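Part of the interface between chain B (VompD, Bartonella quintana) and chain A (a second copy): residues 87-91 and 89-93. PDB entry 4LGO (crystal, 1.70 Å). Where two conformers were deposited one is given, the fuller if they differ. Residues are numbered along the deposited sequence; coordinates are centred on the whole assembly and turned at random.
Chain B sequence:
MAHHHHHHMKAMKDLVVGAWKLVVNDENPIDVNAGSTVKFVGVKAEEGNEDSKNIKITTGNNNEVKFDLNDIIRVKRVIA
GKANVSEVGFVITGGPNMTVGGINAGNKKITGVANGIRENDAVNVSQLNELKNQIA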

ATOM      1  N   GLU B  87       9.609  -2.683  -5.218  1.00 27.29           N
ATOM      2  CA  GLU B  87      10.176  -3.926  -5.658  0.50 27.94           C
ATOM      3  C   GLU B  87      11.413  -4.328  -4.781  1.00 29.33           C
ATOM      4  O   GLU B  87      11.688  -5.513  -4.591  1.00 30.80           O
ATOM      5  CB  GLU B  87      10.405  -3.798  -7.194  0.50 29.77           C
ATOM      6  CG  GLU B  87       9.056  -3.471  -7.907  0.50 29.28           C
ATOM      7  CD  GLU B  87       9.139  -2.928  -9.345  0.50 31.07           C
ATOM      8  OE1 GLU B  87       9.891  -1.975  -9.631  0.50 30.68           O
ATOM      9  OE2 GLU B  87       8.360  -3.427 -10.172  0.50 31.07           O
ATOM     10  N   VAL B  88      12.115  -3.361  -4.196  1.00 29.21           N
ATOM     11  CA  VAL B  88      13.245  -3.681  -3.308  1.00 30.31           C
ATOM     12  C   VAL B  88      12.816  -4.172  -1.936  1.00 28.74           C
ATOM     13  O   VAL B  88      13.592  -4.838  -1.253  1.00 30.06           O
ATOM     14  CB  VAL B  88      14.221  -2.473  -3.186  1.00 31.98           C
ATOM     15  CG1 VAL B  88      13.671  -1.370  -2.298  1.00 32.16           C
ATOM     16  CG2 VAL B  88      15.586  -2.924  -2.694  1.00 34.35           C
ATOM     17  N   GLY B  89      11.596  -3.813  -1.519  1.00 24.92           N
ATOM     18  CA  GLY B  89      11.077  -4.213  -0.243  1.00 23.23           C
ATOM     19  C   GLY B  89      10.397  -3.092   0.517  1.00 21.82           C
ATOM     20  O   GLY B  89       9.759  -2.208  -0.073  1.00 21.63           O
ATOM     21  N   PHE B  90      10.561  -3.149   1.833  1.00 20.06           N
ATOM     22  CA  PHE B  90       9.880  -2.279   2.783  1.00 18.88           C
ATOM     23  C   PHE B  90      10.935  -1.402   3.404  1.00 19.35           C
ATOM     24  O   PHE B  90      11.756  -1.886   4.155  1.00 19.93           O
ATOM     25  CB  PHE B  90       9.120  -3.106   3.852  1.00 17.65           C
ATOM     26  CG  PHE B  90       8.087  -4.012   3.245  1.00 17.24           C
ATOM     27  CD1 PHE B  90       6.842  -3.530   2.926  1.00 17.05           C
ATOM     28  CD2 PHE B  90       8.417  -5.310   2.843  1.00 17.81           C
ATOM     29  CE1 PHE B  90       5.913  -4.339   2.307  1.00 17.15           C
ATOM     30  CE2 PHE B  90       7.472  -6.122   2.236  1.00 17.43           C
ATOM     31  CZ  PHE B  90       6.247  -5.627   1.938  1.00 16.78           C
ATOM     32  N   VAL B  91      10.912  -0.107   3.081  1.00 19.72           N
ATOM     33  CA  VAL B  91      11.993   0.786   3.485  1.00 21.00           C
ATOM     34  C   VAL B  91      11.469   2.006   4.237  1.00 21.65           C
ATOM     35  O   VAL B  91      10.568   2.668   3.778  1.00 21.58           O
ATOM     36  CB  VAL B  91      12.827   1.221   2.257  1.00 22.25           C
ATOM     37  CG1 VAL B  91      13.872   2.242   2.646  1.00 23.94           C
ATOM     38  CG2 VAL B  91      13.441  -0.004   1.600  1.00 22.24           C
TER
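Chain A (89-93) GFVIT

The same phenylalanine from two copies of one protein meets itself across the contact: F90(A) turns the edge of its ring toward the face of F90(B), an offset edge-to-face pair with centroids 5.6 Å apart and planes at 73°. The two rings therefore play different parts. F90(B) offers its face, over which CB of F90(A) sits 4.0 Å from the ring centroid and 13° off the ring normal, a CH-pi contact; F90(A) receives CE1 of F90(B) at its edge, with CE1 of F90(B) 3.8 Å from CD1 of F90(A).

Chain A runs as an extended strand from G89(A) to I92(A), with phi/psi of -122/119 at F90(A), -131/132 at V91(A) and -100/121 at I92(A), before T93(A) leaves it. It crosses the strand that begins at G89(B) with an angle of 123° between N-to-C directions and a closest axial approach of 7.6 Å. No hydrogen bond links the two stretches; the contact is van der Waals packing, mostly of side chains, with CA of G89(B) and O of V91(A) also taking part. The CA atoms of F90(B) and F90(A) lie 8.0 Å apart, leaving room for the rings, whereas CA of G89(B) comes within 6.5 Å of CA of I92(A).

At that closer point I92(A), whose CA-to-CB bond points sideways, brings its end inward: CD1 of I92(A) lies 3.4 Å from CA of G89(B) and 3.8 Å from CD2 of F90(B). Glycine makes this fit possible, since an ideal CB on G89(B) would stand 3.0 Å from CD1 of I92(A); its backbone angles, 135/-145, call for glycine in any case. The CA-to-CB bond of V91(A) points away, and its closest contact is through the backbone, O of V91(A) lying 3.7 Å from CE2 of F90(B), near the plane of that ring. Together the stretches bury 220 Å².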

ATOM      1  N   GLY A  89       0.312  -9.365   6.736  1.00 16.91           N
ATOM      2  CA  GLY A  89       1.453  -8.522   7.002  1.00 16.64           C
ATOM      3  C   GLY A  89       2.262  -8.240   5.745  1.00 15.69           C
ATOM      4  O   GLY A  89       1.713  -7.984   4.674  1.00 16.33           O
ATOM      5  N   PHE A  90       3.579  -8.268   5.902  1.00 15.40           N
ATOM      6  CA  PHE A  90       4.532  -7.756   4.938  1.00 15.57           C
ATOM      7  C   PHE A  90       5.486  -8.866   4.512  1.00 16.38           C
ATOM      8  O   PHE A  90       6.222  -9.406   5.342  1.00 17.39           O
ATOM      9  CB  PHE A  90       5.296  -6.587   5.594  1.00 16.09           C
ATOM     10  CG  PHE A  90       4.374  -5.552   6.185  1.00 15.94           C
ATOM     11  CD1 PHE A  90       3.745  -4.601   5.367  1.00 16.52           C
ATOM     12  CD2 PHE A  90       4.058  -5.572   7.535  1.00 16.83           C
ATOM     13  CE1 PHE A  90       2.860  -3.710   5.918  1.00 16.40           C
ATOM     14  CE2 PHE A  90       3.176  -4.667   8.094  1.00 16.91           C
ATOM     15  CZ  PHE A  90       2.574  -3.728   7.277  1.00 16.99           C
ATOM     16  N   VAL A  91       5.483  -9.186   3.222  1.00 16.12           N
ATOM     17  CA  VAL A  91       6.209 -10.368   2.706  1.00 16.87           C
ATOM     18  C   VAL A  91       7.063  -9.973   1.508  1.00 18.29           C
ATOM     19  O   VAL A  91       6.590  -9.305   0.565  1.00 18.22           O
ATOM     20  CB  VAL A  91       5.207 -11.463   2.269  1.00 17.06           C
ATOM     21  CG1 VAL A  91       5.898 -12.626   1.606  1.00 18.64           C
ATOM     22  CG2 VAL A  91       4.355 -11.905   3.465  1.00 16.83           C
ATOM     23  N   ILE A  92       8.320 -10.393   1.534  1.00 19.01           N
ATOM     24  CA  ILE A  92       9.122 -10.385   0.323  1.00 21.01           C
ATOM     25  C   ILE A  92       9.123 -11.806  -0.215  1.00 22.74           C
ATOM     26  O   ILE A  92       9.568 -12.730   0.484  1.00 22.40           O
ATOM     27  CB  ILE A  92      10.565  -9.966   0.621  1.00 22.41           C
ATOM     28  CG1 ILE A  92      10.590  -8.684   1.465  1.00 23.78           C
ATOM     29  CG2 ILE A  92      11.350  -9.820  -0.673  1.00 24.09           C
ATOM     30  CD1 ILE A  92      10.761  -7.406   0.739  1.00 25.58           C
ATOM     31  N   THR A  93       8.649 -11.973  -1.442  1.00 24.36           N
ATOM     32  CA  THR A  93       8.700 -13.276  -2.108  1.00 28.57           C
ATOM     33  C   THR A  93      10.119 -13.791  -2.209  1.00 29.59           C
ATOM     34  O   THR A  93      11.019 -13.108  -2.681  1.00 30.63           O
ATOM     35  CB  THR A  93       8.069 -13.195  -3.497  1.00 30.10           C
ATOM     36  OG1 THR A  93       6.761 -12.675  -3.325  1.00 30.84           O
ATOM     37  CG2 THR A  93       8.036 -14.570  -4.157  1.00 32.84           C
TER